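PDB 6IWF: ferric iron-binding protein HitA from Pseudomonas aeruginosa PAO1, which binds ferric iron and probably, as a solute-binding protein of the periplasmic type, delivers it for import, with a further part in gallium internalization. Local coordinates for residues 13-18 against 255-260; 97-102 against 247-252; 101-106 against 222-227; 194-199 against 261-266; 212-217 against 280-285. All coordinates share one frame; numbering follows the deposited sequence.

Contact 1. Residues 13-18 against 255-260; sequences AATGIA and KAILSQ
Gln260 and Thr15 bury the most surface here, with Ala18 third, and they join the first turns of helix 13-27 to the C-terminal part of helix 251-258 and the residues that follow it. In Gln260, chi1 (-59°) sets CG anti to the carbonyl carbon, beside the backbone N, where it rests 3.8 Å from Ala18 CB. The same Gln260 CG is 3.6 Å from Ala14 O, a carbonyl on the side of the helix that faces Gln260. Gln260 CB lies 3.5 Å from Thr15 OG1, the two side chains sliding past each other in opposite directions. At the end of the side chain, Gln260 OE1 approaches Ala14 CB at 3.5 Å.

Thr15 divides its two branches. OG1 faces Gln260, whereas CG2, anti to the backbone N, meets Ile257 CG2 at 3.8 Å, and these two side chains cross at about a right angle. Ala18 CB also touches the backbone of the second helix, 3.9 Å from Ala256 O. Tyr58 of strand 56-59 packs on both Thr15 and Ile257, which places the pair against the sheet, and Thr15 neighbours His12, an iron ligand of this protein.

No hydrogen bond spans the two segments, and Thr15 OG1 is buried by the contact with no hydrogen-bond partner in the model. Cohesion therefore comes from van der Waals contact, much of it between carbon and oxygen, as where the methyl of Ala18 meets both Gln260 CG and Ala256 O.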
# COMPACT_ATOMS: atom_id res chain seq x y z
N ALA A 13 5.94 10.70 -2.69
CA ALA A 13 7.13 11.53 -2.86
C ALA A 13 7.60 12.13 -1.54
O ALA A 13 8.78 12.05 -1.19
CB ALA A 13 6.84 12.64 -3.88
N ALA A 14 6.68 12.73 -0.78
CA ALA A 14 7.05 13.39 0.47
C ALA A 14 7.52 12.40 1.53
O ALA A 14 8.31 12.76 2.40
CB ALA A 14 5.87 14.20 1.02
N THR A 15 7.03 11.16 1.48
CA THR A 15 7.50 10.15 2.43
C THR A 15 8.94 9.75 2.14
O THR A 15 9.76 9.60 3.07
CB THR A 15 6.57 8.93 2.37
OG1 THR A 15 5.21 9.35 2.56
CG2 THR A 15 6.94 7.91 3.44
N GLY A 16 9.28 9.55 0.86
CA GLY A 16 10.65 9.25 0.52
C GLY A 16 11.59 10.39 0.87
O GLY A 16 12.69 10.18 1.37
N ILE A 17 11.13 11.63 0.64
CA ILE A 17 11.95 12.79 0.98
C ILE A 17 12.19 12.85 2.48
O ILE A 17 13.31 13.11 2.94
CB ILE A 17 11.29 14.07 0.44
CG1 ILE A 17 11.42 14.13 -1.08
CG2 ILE A 17 11.91 15.30 1.08
CD1 ILE A 17 10.37 15.00 -1.75
N ALA A 18 11.14 12.61 3.27
CA ALA A 18 11.25 12.75 4.72
C ALA A 18 12.23 11.75 5.31
O ALA A 18 13.09 12.10 6.13
CB ALA A 18 9.87 12.61 5.37
N LYS A 255 8.80 7.40 12.78
CA LYS A 255 8.10 8.66 13.03
C LYS A 255 8.20 9.59 11.83
O LYS A 255 7.21 10.23 11.46
CB LYS A 255 8.64 9.32 14.30
CG LYS A 255 8.28 8.55 15.56
CD LYS A 255 8.27 9.43 16.80
CE LYS A 255 7.31 8.88 17.84
NZ LYS A 255 5.89 8.98 17.38
N ALA A 256 9.37 9.66 11.19
CA ALA A 256 9.51 10.47 9.98
C ALA A 256 8.56 10.00 8.89
O ALA A 256 7.91 10.81 8.22
CB ALA A 256 10.96 10.43 9.49
N ILE A 257 8.47 8.68 8.70
CA ILE A 257 7.59 8.14 7.67
C ILE A 257 6.13 8.43 8.01
O ILE A 257 5.36 8.89 7.16
CB ILE A 257 7.85 6.63 7.50
CG1 ILE A 257 9.22 6.41 6.84
CG2 ILE A 257 6.75 5.97 6.70
CD1 ILE A 257 9.73 4.98 6.97
N LEU A 258 5.74 8.18 9.27
CA LEU A 258 4.36 8.37 9.68
C LEU A 258 3.95 9.84 9.69
O LEU A 258 2.75 10.14 9.62
CB LEU A 258 4.13 7.73 11.05
CG LEU A 258 4.26 6.20 10.95
CD1 LEU A 258 4.09 5.54 12.32
CD2 LEU A 258 3.26 5.66 9.94
N SER A 259 4.92 10.77 9.74
CA SER A 259 4.58 12.19 9.66
C SER A 259 4.02 12.57 8.30
O SER A 259 3.38 13.62 8.18
CB SER A 259 5.82 13.03 9.99
OG SER A 259 6.82 12.91 8.98
N GLN A 260 4.25 11.75 7.27
CA GLN A 260 3.77 12.03 5.92
C GLN A 260 2.61 11.16 5.46
O GLN A 260 1.94 11.51 4.49
CB GLN A 260 4.92 11.89 4.92
CG GLN A 260 6.08 12.82 5.22
CD GLN A 260 5.65 14.28 5.22
OE1 GLN A 260 4.90 14.72 4.34
NE2 GLN A 260 6.12 15.03 6.20

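Contact 2. Residues 97-102 against 247-252; sequences IGITAR and FMLSEE
The turn between helix 238-248 and helix 251-258 packs against the start of strand 97-108: Leu249 and Met248, where the first helix gives way to the second, meet Ile97 and Ile99. Leu249 carries most of the second segment's share. Its CD1 faces Ile97 CD1 tip to tip at 3.5 Å, tighter than usual for two methyl carbons, and Ile97 CG1 follows at 3.8 Å. Leu249 CD2 instead meets the backbone, 3.6 Å from Gly98 O. That carbonyl oxygen is buried by the contact and has no hydrogen-bond partner in the model.

Ile99 reaches the turn with its CG1-CD1 branch. CG1 stands beside the backbone N (chi1 -55°), and Ile99 CD1 comes within 3.9 Å of Leu249 CG. Met248 crosses Ile99 at about a right angle, its CB 4.1 Å from Ile99 CD1 and its bent end placing CE near Ile99 CG1.

The turn is closed by Ser250. Its OG donates to Phe247 O at 2.7 Å, in the carbonyl plane on a lone pair, and Ser250 N bonds to the same oxygen. Ser250 OG also caps Gly253 N.

Ile99 and Thr100 both pair with Ser227, and the helical psi of Ile99 (-50°) is consistent with a classic beta bulge. Helices packed by apolar side chains on a central sheet are typical of the alpha/beta lobes of periplasmic binding proteins.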
# COMPACT_ATOMS: atom_id res chain seq x y z
N ILE A 97 11.34 -6.25 3.80
CA ILE A 97 10.75 -6.06 5.12
C ILE A 97 9.65 -5.01 5.04
O ILE A 97 9.78 -4.00 4.35
CB ILE A 97 11.82 -5.67 6.17
CG1 ILE A 97 11.25 -5.82 7.57
CG2 ILE A 97 12.40 -4.28 5.90
CD1 ILE A 97 12.36 -5.97 8.64
N GLY A 98 8.56 -5.27 5.76
CA GLY A 98 7.47 -4.31 5.80
C GLY A 98 7.85 -3.10 6.62
O GLY A 98 8.57 -3.19 7.61
N ILE A 99 7.37 -1.93 6.18
CA ILE A 99 7.66 -0.65 6.81
C ILE A 99 6.42 -0.05 7.45
O ILE A 99 6.46 0.37 8.60
CB ILE A 99 8.29 0.33 5.80
CG1 ILE A 99 9.53 -0.27 5.13
CG2 ILE A 99 8.62 1.64 6.48
CD1 ILE A 99 10.60 -0.72 6.12
N THR A 100 5.32 0.03 6.70
CA THR A 100 4.04 0.44 7.24
C THR A 100 2.96 -0.47 6.69
O THR A 100 3.16 -1.17 5.70
CB THR A 100 3.66 1.89 6.88
OG1 THR A 100 3.46 1.99 5.47
CG2 THR A 100 4.73 2.89 7.35
N ALA A 101 1.80 -0.47 7.35
CA ALA A 101 0.62 -1.16 6.86
C ALA A 101 -0.52 -0.16 6.72
O ALA A 101 -0.56 0.87 7.40
CB ALA A 101 0.18 -2.30 7.81
N ARG A 102 -1.43 -0.45 5.80
CA ARG A 102 -2.60 0.40 5.58
C ARG A 102 -3.81 -0.51 5.42
O ARG A 102 -3.67 -1.72 5.25
CB ARG A 102 -2.46 1.23 4.31
CG ARG A 102 -2.60 0.29 3.15
CD ARG A 102 -1.75 0.60 2.01
NE ARG A 102 -0.34 0.72 2.34
CZ ARG A 102 0.52 1.27 1.51
NH1 ARG A 102 1.79 1.38 1.82
NH2 ARG A 102 0.08 1.72 0.33
N PHE A 247 17.26 1.85 9.59
CA PHE A 247 16.83 3.14 10.10
C PHE A 247 15.36 3.41 9.77
O PHE A 247 14.66 4.08 10.54
CB PHE A 247 17.74 4.25 9.56
CG PHE A 247 17.34 5.62 9.98
CD1 PHE A 247 17.68 6.10 11.24
CD2 PHE A 247 16.62 6.44 9.13
CE1 PHE A 247 17.30 7.37 11.64
CE2 PHE A 247 16.25 7.71 9.52
CZ PHE A 247 16.60 8.18 10.78
N MET A 248 14.86 2.84 8.67
CA MET A 248 13.44 3.01 8.36
C MET A 248 12.55 2.41 9.43
O MET A 248 11.41 2.84 9.59
CB MET A 248 13.12 2.38 7.00
CG MET A 248 13.92 2.96 5.85
SD MET A 248 13.45 2.11 4.32
CE MET A 248 11.87 2.91 4.01
N LEU A 249 13.06 1.42 10.16
CA LEU A 249 12.32 0.73 11.22
C LEU A 249 12.79 1.13 12.61
O LEU A 249 12.36 0.53 13.59
CB LEU A 249 12.44 -0.78 11.05
CG LEU A 249 11.58 -1.26 9.89
CD1 LEU A 249 12.10 -2.60 9.40
CD2 LEU A 249 10.12 -1.36 10.34
N SER A 250 13.68 2.12 12.71
CA SER A 250 13.95 2.71 14.01
C SER A 250 12.77 3.57 14.45
O SER A 250 11.91 3.96 13.65
CB SER A 250 15.22 3.56 13.97
OG SER A 250 15.05 4.73 13.18
N GLU A 251 12.72 3.88 15.75
CA GLU A 251 11.69 4.79 16.24
C GLU A 251 11.72 6.12 15.50
O GLU A 251 10.67 6.65 15.11
CB GLU A 251 11.85 5.01 17.75
CG GLU A 251 10.54 5.10 18.50
CD GLU A 251 10.64 5.90 19.78
OE1 GLU A 251 9.84 6.85 19.96
OE2 GLU A 251 11.52 5.58 20.61
N GLU A 252 12.91 6.67 15.26
CA GLU A 252 13.01 7.95 14.57
C GLU A 252 12.58 7.83 13.11
O GLU A 252 11.90 8.72 12.58
CB GLU A 252 14.44 8.47 14.67
CG GLU A 252 14.70 9.75 13.92
CD GLU A 252 16.16 10.17 13.95
OE1 GLU A 252 16.95 9.51 14.66
OE2 GLU A 252 16.52 11.14 13.26

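Contact 3. Residues 101-106 against 222-227; sequences ARTRVL and ALVTVS
The Arg102 guanidinium is met at its edge, near its plane, by Ser227, whose OG lies 3.8 Å from Arg102 NH1 and is hydrogen-bonded to Thr100 OG1; Thr225 OG1 approaches obliquely. NH1 also sits unusually close to Ser227 CB, a detail best treated as doubtful. Arg102 CG, between its backbone N and carbonyl carbon (chi1 72°), lies 3.5 Å from Thr225 OG1. Arg102 CD passes 3.4 Å from Thr225 OG1. The strong partner of NH1 is Glu263, by a salt bridge.

Beneath the side chains runs an antiparallel pairing, the strand axes 145° apart. Arg102 and Thr225 form the hydrogen-bonded pair: Arg102 N donates to Thr225 O at 2.9 Å and Thr225 N to Arg102 O at 3.0 Å. Arg104 N extends it to Leu223 O at 3.0 Å. Ala101 and Thr103 lie on the other face, where Ala101 CB packs 4.0 Å from Val224 CG1. A water ties Thr103 OG1, 2.8 Å away, to Ala222 O.

Backbone bonds thus hold strand to strand while Arg102 is carried on one face, near the iron ligands Glu60 and Tyr196. With Glu263 as a firm partner and Glu60 and Glu61 only in long, weak ion pairs, its charge probably offsets the acidic groups gathered there.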
# COMPACT_ATOMS: atom_id res chain seq x y z
N ALA A 101 1.80 -0.47 7.35
CA ALA A 101 0.62 -1.16 6.86
C ALA A 101 -0.52 -0.16 6.72
O ALA A 101 -0.56 0.87 7.40
CB ALA A 101 0.18 -2.30 7.81
N ARG A 102 -1.43 -0.45 5.80
CA ARG A 102 -2.60 0.40 5.58
C ARG A 102 -3.81 -0.51 5.42
O ARG A 102 -3.67 -1.72 5.25
CB ARG A 102 -2.46 1.23 4.31
CG ARG A 102 -2.60 0.29 3.15
CD ARG A 102 -1.75 0.60 2.01
NE ARG A 102 -0.34 0.72 2.34
CZ ARG A 102 0.52 1.27 1.51
NH1 ARG A 102 1.79 1.38 1.82
NH2 ARG A 102 0.08 1.72 0.33
N THR A 103 -5.00 0.09 5.40
CA THR A 103 -6.21 -0.71 5.27
C THR A 103 -7.15 -0.12 4.23
O THR A 103 -7.26 1.10 4.09
CB THR A 103 -6.95 -0.85 6.64
OG1 THR A 103 -8.09 -1.71 6.50
CG2 THR A 103 -7.40 0.50 7.21
N ARG A 104 -7.83 -1.00 3.50
CA ARG A 104 -8.90 -0.56 2.62
C ARG A 104 -10.09 -0.10 3.45
O ARG A 104 -10.37 -0.63 4.53
CB ARG A 104 -9.33 -1.68 1.67
CG ARG A 104 -8.17 -2.26 0.85
CD ARG A 104 -7.78 -1.34 -0.25
NE ARG A 104 -8.83 -1.19 -1.26
CZ ARG A 104 -8.70 -0.35 -2.28
NH1 ARG A 104 -7.59 0.36 -2.40
NH2 ARG A 104 -9.66 -0.24 -3.18
N VAL A 105 -10.78 0.92 2.95
CA VAL A 105 -11.96 1.48 3.60
C VAL A 105 -12.99 1.81 2.52
O VAL A 105 -12.73 1.68 1.32
CB VAL A 105 -11.63 2.74 4.42
CG1 VAL A 105 -10.65 2.39 5.53
CG2 VAL A 105 -11.06 3.83 3.52
N LEU A 106 -14.17 2.24 2.97
CA LEU A 106 -15.20 2.81 2.11
C LEU A 106 -15.40 4.26 2.54
O LEU A 106 -15.98 4.53 3.60
CB LEU A 106 -16.51 1.99 2.21
CG LEU A 106 -17.65 2.45 1.30
CD1 LEU A 106 -17.37 2.10 -0.16
CD2 LEU A 106 -18.93 1.76 1.77
N ALA A 222 -11.94 -5.26 3.92
CA ALA A 222 -11.20 -4.87 5.12
C ALA A 222 -9.72 -5.25 5.02
O ALA A 222 -9.01 -5.27 6.03
CB ALA A 222 -11.85 -5.50 6.36
N LEU A 223 -9.25 -5.53 3.80
CA LEU A 223 -7.89 -5.98 3.55
C LEU A 223 -6.85 -5.01 4.12
O LEU A 223 -6.95 -3.79 3.93
CB LEU A 223 -7.69 -6.12 2.05
CG LEU A 223 -6.31 -6.58 1.58
CD1 LEU A 223 -6.07 -8.03 2.00
CD2 LEU A 223 -6.18 -6.41 0.04
N VAL A 224 -5.85 -5.56 4.79
CA VAL A 224 -4.68 -4.81 5.23
C VAL A 224 -3.51 -5.23 4.34
O VAL A 224 -3.31 -6.43 4.10
CB VAL A 224 -4.38 -5.07 6.72
CG1 VAL A 224 -2.97 -4.60 7.10
CG2 VAL A 224 -5.45 -4.40 7.57
N THR A 225 -2.76 -4.25 3.84
CA THR A 225 -1.58 -4.50 3.02
C THR A 225 -0.38 -3.73 3.57
O THR A 225 -0.53 -2.81 4.37
CB THR A 225 -1.80 -4.10 1.54
OG1 THR A 225 -2.12 -2.71 1.45
CG2 THR A 225 -2.95 -4.92 0.93
N VAL A 226 0.82 -4.10 3.14
CA VAL A 226 2.03 -3.50 3.69
C VAL A 226 2.84 -2.84 2.58
O VAL A 226 2.88 -3.33 1.44
CB VAL A 226 2.90 -4.54 4.44
CG1 VAL A 226 2.04 -5.38 5.40
CG2 VAL A 226 3.64 -5.43 3.49
N SER A 227 3.46 -1.71 2.90
CA SER A 227 4.55 -1.16 2.11
C SER A 227 5.85 -1.77 2.61
O SER A 227 5.95 -2.18 3.76
CB SER A 227 4.63 0.36 2.22
OG SER A 227 5.13 0.73 3.49
O HOH W 1 -4.74 -1.99 2.12
O HOH W 2 -9.46 -3.59 8.03

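Contact 4. Residues 194-199 against 261-266; sequences NNYYWY and SAEYPM
Tyr196 and Glu263 lie side by side and point the same way, ring and carboxylate planes only 14° apart. Glu263 OE1 stands 3.8 Å above one face of the Tyr196 ring, offset toward the rim at CD2. Tyr196 CG sits between the backbone N and the carbonyl carbon (chi1 57°), a position 3.6 Å from Ser261 OG, which approaches the ring obliquely. Ser261 OG also donates to Glu263 OE1 at 2.9 Å on the anti lone pair. Thr100 OG1 and the salt bridge hold the other oxygen, OE2, and the carboxylate is gripped at both ends. Tyr196 CB is 3.4 Å from Ala262 O.

Ala262 is the centre of an inverse gamma turn; its carbonyl O accepts from Asn195 ND2, just before helix 196-205, at 3.1 Å. This bond runs nearly in line with the C=O, although the acceptor is tilted 26° out of the amide plane. The methyl of Ala262 presses on Tyr199, CB to CB 3.5 Å. A water joins Tyr196 O to Ala262 N.

Tyr196 OH, an iron ligand in a structure of this protein, bonds here to Glu60, another such ligand, with no iron in the model. The chemistry implies a second shell: the fixed Glu263 carboxylate backs one face of Tyr196, and its several donors probably temper the effect of that negative charge on the ring.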
# COMPACT_ATOMS: atom_id res chain seq x y z
N ASN A 194 -7.72 3.33 0.03
CA ASN A 194 -6.98 3.09 1.25
C ASN A 194 -7.21 4.22 2.24
O ASN A 194 -7.48 5.37 1.86
CB ASN A 194 -5.49 2.95 0.95
CG ASN A 194 -5.11 1.54 0.57
OD1 ASN A 194 -5.72 0.57 1.05
ND2 ASN A 194 -4.09 1.40 -0.26
N ASN A 195 -7.06 3.89 3.53
CA ASN A 195 -7.50 4.82 4.57
C ASN A 195 -6.74 6.14 4.52
O ASN A 195 -7.30 7.19 4.86
CB ASN A 195 -7.32 4.17 5.94
CG ASN A 195 -5.87 4.02 6.32
OD1 ASN A 195 -5.14 3.20 5.74
ND2 ASN A 195 -5.42 4.83 7.28
N TYR A 196 -5.46 6.12 4.11
CA TYR A 196 -4.63 7.29 4.37
C TYR A 196 -4.99 8.49 3.48
O TYR A 196 -4.63 9.62 3.83
CB TYR A 196 -3.15 6.93 4.24
CG TYR A 196 -2.76 6.34 2.91
CD1 TYR A 196 -2.58 7.16 1.80
CD2 TYR A 196 -2.55 4.98 2.76
CE1 TYR A 196 -2.21 6.64 0.58
CE2 TYR A 196 -2.19 4.44 1.53
CZ TYR A 196 -2.03 5.28 0.44
OH TYR A 196 -1.66 4.78 -0.80
N TYR A 197 -5.71 8.27 2.37
CA TYR A 197 -6.09 9.40 1.51
C TYR A 197 -7.04 10.34 2.22
O TYR A 197 -6.99 11.56 2.02
CB TYR A 197 -6.74 8.90 0.22
CG TYR A 197 -5.77 8.22 -0.71
CD1 TYR A 197 -4.92 8.97 -1.51
CD2 TYR A 197 -5.72 6.83 -0.79
CE1 TYR A 197 -4.02 8.34 -2.36
CE2 TYR A 197 -4.83 6.21 -1.64
CZ TYR A 197 -3.98 6.97 -2.42
OH TYR A 197 -3.10 6.35 -3.27
N TRP A 198 -7.95 9.80 3.02
CA TRP A 198 -8.85 10.65 3.79
C TRP A 198 -8.06 11.54 4.75
O TRP A 198 -8.35 12.74 4.88
CB TRP A 198 -9.85 9.77 4.55
CG TRP A 198 -10.92 10.51 5.27
CD1 TRP A 198 -12.16 10.86 4.79
CD2 TRP A 198 -10.88 10.96 6.63
NE1 TRP A 198 -12.88 11.50 5.76
CE2 TRP A 198 -12.12 11.58 6.90
CE3 TRP A 198 -9.91 10.90 7.64
CZ2 TRP A 198 -12.41 12.15 8.14
CZ3 TRP A 198 -10.20 11.46 8.87
CH2 TRP A 198 -11.45 12.07 9.12
N TYR A 199 -7.05 10.97 5.43
CA TYR A 199 -6.28 11.75 6.39
C TYR A 199 -5.45 12.83 5.71
O TYR A 199 -5.33 13.95 6.23
CB TYR A 199 -5.40 10.82 7.23
CG TYR A 199 -6.19 9.99 8.20
CD1 TYR A 199 -6.74 8.76 7.82
CD2 TYR A 199 -6.43 10.44 9.49
CE1 TYR A 199 -7.47 7.99 8.70
CE2 TYR A 199 -7.17 9.69 10.38
CZ TYR A 199 -7.69 8.47 9.99
OH TYR A 199 -8.42 7.72 10.89
N SER A 261 2.37 10.02 6.10
CA SER A 261 1.22 9.22 5.70
C SER A 261 0.64 8.53 6.92
O SER A 261 1.38 7.95 7.72
CB SER A 261 1.57 8.20 4.62
OG SER A 261 0.38 7.66 4.07
N ALA A 262 -0.68 8.62 7.06
CA ALA A 262 -1.40 8.08 8.21
C ALA A 262 -1.56 6.58 8.01
O ALA A 262 -2.57 6.07 7.53
CB ALA A 262 -2.75 8.78 8.36
N GLU A 263 -0.51 5.85 8.39
CA GLU A 263 -0.45 4.41 8.22
C GLU A 263 -0.07 3.78 9.56
O GLU A 263 0.16 4.48 10.55
CB GLU A 263 0.52 4.02 7.10
CG GLU A 263 0.09 4.64 5.76
CD GLU A 263 0.82 4.08 4.55
OE1 GLU A 263 1.16 4.88 3.65
OE2 GLU A 263 1.02 2.85 4.48
N TYR A 264 -0.00 2.47 9.57
CA TYR A 264 0.32 1.76 10.81
C TYR A 264 1.77 1.33 10.81
O TYR A 264 2.23 0.68 9.86
CB TYR A 264 -0.58 0.55 10.98
CG TYR A 264 -2.05 0.88 11.06
CD1 TYR A 264 -2.64 1.15 12.29
CD2 TYR A 264 -2.83 0.93 9.92
CE1 TYR A 264 -4.00 1.46 12.37
CE2 TYR A 264 -4.19 1.23 10.00
CZ TYR A 264 -4.76 1.50 11.23
OH TYR A 264 -6.10 1.81 11.30
N PRO A 265 2.54 1.63 11.86
CA PRO A 265 3.96 1.26 11.86
C PRO A 265 4.16 -0.25 11.95
O PRO A 265 3.39 -0.96 12.61
CB PRO A 265 4.51 1.97 13.10
CG PRO A 265 3.32 2.14 13.99
CD PRO A 265 2.14 2.35 13.08
N MET A 266 5.22 -0.73 11.30
CA MET A 266 5.53 -2.15 11.36
C MET A 266 6.57 -2.49 12.42
O MET A 266 6.71 -3.67 12.76
CB MET A 266 6.00 -2.66 9.99
CG MET A 266 4.90 -2.65 8.91
SD MET A 266 3.70 -3.99 9.06
CE MET A 266 2.52 -3.38 10.28
O HOH W 3 -1.99 10.35 5.13

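Contact 5. Residues 212-217 against 280-285; sequences LHYFGN and AELDPP
Tyr214 opens the contact where strand 211-213 gives way to a loop, its CD2 lying 3.7 Å from Leu282 CD2. The two side chains are set at an oblique angle, and Tyr214 CE2 keeps almost the same distance from that methyl. Leu282 also packs on Val224, while Tyr214 touches Val105, so both rest against the sheet.

Past Phe215, Gly216 and Asp283 have the closest CA atoms of the two segments, 5.0 Å apart. Gly216 CA makes a CA-H...O contact with Leu282 O at 3.4 Å, the angle at the hydrogen being 155°. A water lies in the plane of the Tyr214 ring, at its edge, accepting from Gly216 N at 2.9 Å and donating to Leu282 O at 3.2 Å. Gly216 has a positive phi (55°), a conformation glycine adopts easily.

The CB of Asn217 points away, and its backbone makes the contact. A second water accepts from Asn217 N at 2.9 Å and donates to Asp283 OD2 at 2.9 Å. Asp283 OD2 is also 3.2 Å from Asn217 CA. Both Asn217 and Asp283 touch a crystal neighbour, so their surface detail may partly reflect lattice contact.

Asp283 further pairs through its backbone with Gln218. One apolar touch, a CA-H...O contact and two bridging waters, without a clear direct hydrogen bond between the segments, make this a solvated loop-to-loop junction at the surface, beside the end of a sheet strand.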
# COMPACT_ATOMS: atom_id res chain seq x y z
N LEU A 212 -15.22 7.80 6.93
CA LEU A 212 -14.70 6.49 6.58
C LEU A 212 -15.56 5.41 7.21
O LEU A 212 -15.86 5.46 8.41
CB LEU A 212 -13.25 6.32 7.02
CG LEU A 212 -12.26 7.22 6.29
CD1 LEU A 212 -10.83 6.76 6.58
CD2 LEU A 212 -12.53 7.24 4.79
N HIS A 213 -15.95 4.45 6.40
CA HIS A 213 -16.60 3.24 6.86
C HIS A 213 -15.61 2.09 6.78
O HIS A 213 -14.94 1.91 5.76
CB HIS A 213 -17.82 2.93 6.01
CG HIS A 213 -18.50 1.65 6.40
ND1 HIS A 213 -19.19 1.51 7.58
CD2 HIS A 213 -18.57 0.45 5.77
CE1 HIS A 213 -19.66 0.28 7.67
NE2 HIS A 213 -19.31 -0.38 6.58
N TYR A 214 -15.52 1.31 7.85
CA TYR A 214 -14.68 0.12 7.89
C TYR A 214 -15.57 -1.10 7.79
O TYR A 214 -16.48 -1.28 8.60
CB TYR A 214 -13.84 0.09 9.17
CG TYR A 214 -12.83 1.19 9.20
CD1 TYR A 214 -13.20 2.49 9.54
CD2 TYR A 214 -11.51 0.94 8.87
CE1 TYR A 214 -12.27 3.50 9.55
CE2 TYR A 214 -10.58 1.94 8.88
CZ TYR A 214 -10.96 3.22 9.21
OH TYR A 214 -10.02 4.21 9.21
N PHE A 215 -15.31 -1.94 6.79
CA PHE A 215 -16.14 -3.13 6.60
C PHE A 215 -15.98 -4.10 7.76
O PHE A 215 -16.96 -4.71 8.22
CB PHE A 215 -15.78 -3.83 5.28
CG PHE A 215 -16.36 -3.18 4.05
CD1 PHE A 215 -17.73 -3.19 3.81
CD2 PHE A 215 -15.52 -2.58 3.12
CE1 PHE A 215 -18.26 -2.60 2.65
CE2 PHE A 215 -16.04 -1.98 1.97
CZ PHE A 215 -17.40 -2.01 1.73
N GLY A 216 -14.76 -4.25 8.27
CA GLY A 216 -14.48 -5.21 9.32
C GLY A 216 -14.91 -6.63 8.98
O GLY A 216 -14.99 -6.98 7.80
N ASN A 217 -15.17 -7.45 10.01
CA ASN A 217 -15.81 -8.76 9.87
C ASN A 217 -15.10 -9.70 8.90
O ASN A 217 -15.72 -10.59 8.31
CB ASN A 217 -17.28 -8.61 9.47
CG ASN A 217 -18.11 -9.79 9.89
OD1 ASN A 217 -17.95 -10.32 11.00
ND2 ASN A 217 -19.01 -10.23 9.01
N ALA A 280 -5.96 -3.22 16.12
CA ALA A 280 -6.58 -4.43 16.64
C ALA A 280 -8.09 -4.48 16.39
O ALA A 280 -8.68 -5.56 16.48
CB ALA A 280 -6.30 -4.55 18.14
N GLU A 281 -8.72 -3.35 16.06
CA GLU A 281 -10.16 -3.32 15.82
C GLU A 281 -10.54 -3.54 14.36
O GLU A 281 -11.73 -3.54 14.05
CB GLU A 281 -10.74 -1.97 16.26
CG GLU A 281 -10.62 -1.70 17.75
CD GLU A 281 -11.18 -0.34 18.13
OE1 GLU A 281 -11.95 0.24 17.33
OE2 GLU A 281 -10.83 0.16 19.22
N LEU A 282 -9.56 -3.71 13.47
CA LEU A 282 -9.87 -3.72 12.04
C LEU A 282 -10.56 -5.02 11.61
O LEU A 282 -11.36 -4.99 10.66
CB LEU A 282 -8.60 -3.51 11.23
CG LEU A 282 -8.06 -2.07 11.28
CD1 LEU A 282 -6.69 -2.01 10.58
CD2 LEU A 282 -9.04 -1.11 10.64
N ASP A 283 -10.27 -6.13 12.28
CA ASP A 283 -10.81 -7.44 11.91
C ASP A 283 -10.61 -7.74 10.41
O ASP A 283 -11.56 -8.06 9.71
CB ASP A 283 -12.29 -7.52 12.28
CG ASP A 283 -12.83 -8.97 12.44
OD1 ASP A 283 -12.05 -9.95 12.52
OD2 ASP A 283 -14.06 -9.12 12.50
N PRO A 284 -9.37 -7.66 9.92
CA PRO A 284 -9.14 -7.88 8.49
C PRO A 284 -9.18 -9.35 8.13
O PRO A 284 -9.02 -10.23 9.00
CB PRO A 284 -7.72 -7.31 8.27
CG PRO A 284 -7.04 -7.56 9.59
CD PRO A 284 -8.12 -7.36 10.63
N PRO A 285 -9.36 -9.66 6.86
CA PRO A 285 -9.20 -11.05 6.41
C PRO A 285 -7.80 -11.55 6.73
O PRO A 285 -6.85 -10.78 6.83
CB PRO A 285 -9.46 -10.96 4.89
CG PRO A 285 -9.19 -9.52 4.54
CD PRO A 285 -9.55 -8.72 5.74
O HOH W 4 -12.22 -2.86 8.43
O HOH W 5 -15.53 -6.60 12.76

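How the contacts relate
Strand 97-108 organises the set. Contacts 2 and 3 share its Ala101 and Arg102, with centres about 16 Å apart; contacts 3 and 4 have centres about 8 Å apart, and strands 264-265 and 211-213 also pair with 97-108, bringing contacts 4 and 5 to the same sheet. Contact 1 touches contact 2 through Ile257 and contact 4 through Leu258, but its centre is about 25 Å from that of contact 5. Along the chain contacts 2 and 3 are nested inside the loop closed by contact 1, whereas contacts 4 and 5 cross it. Chain order is thus interwoven, consistent with long strands passing between two lobes, as in related iron-binding proteins, with the metal ligands near contacts 1, 3 and 4.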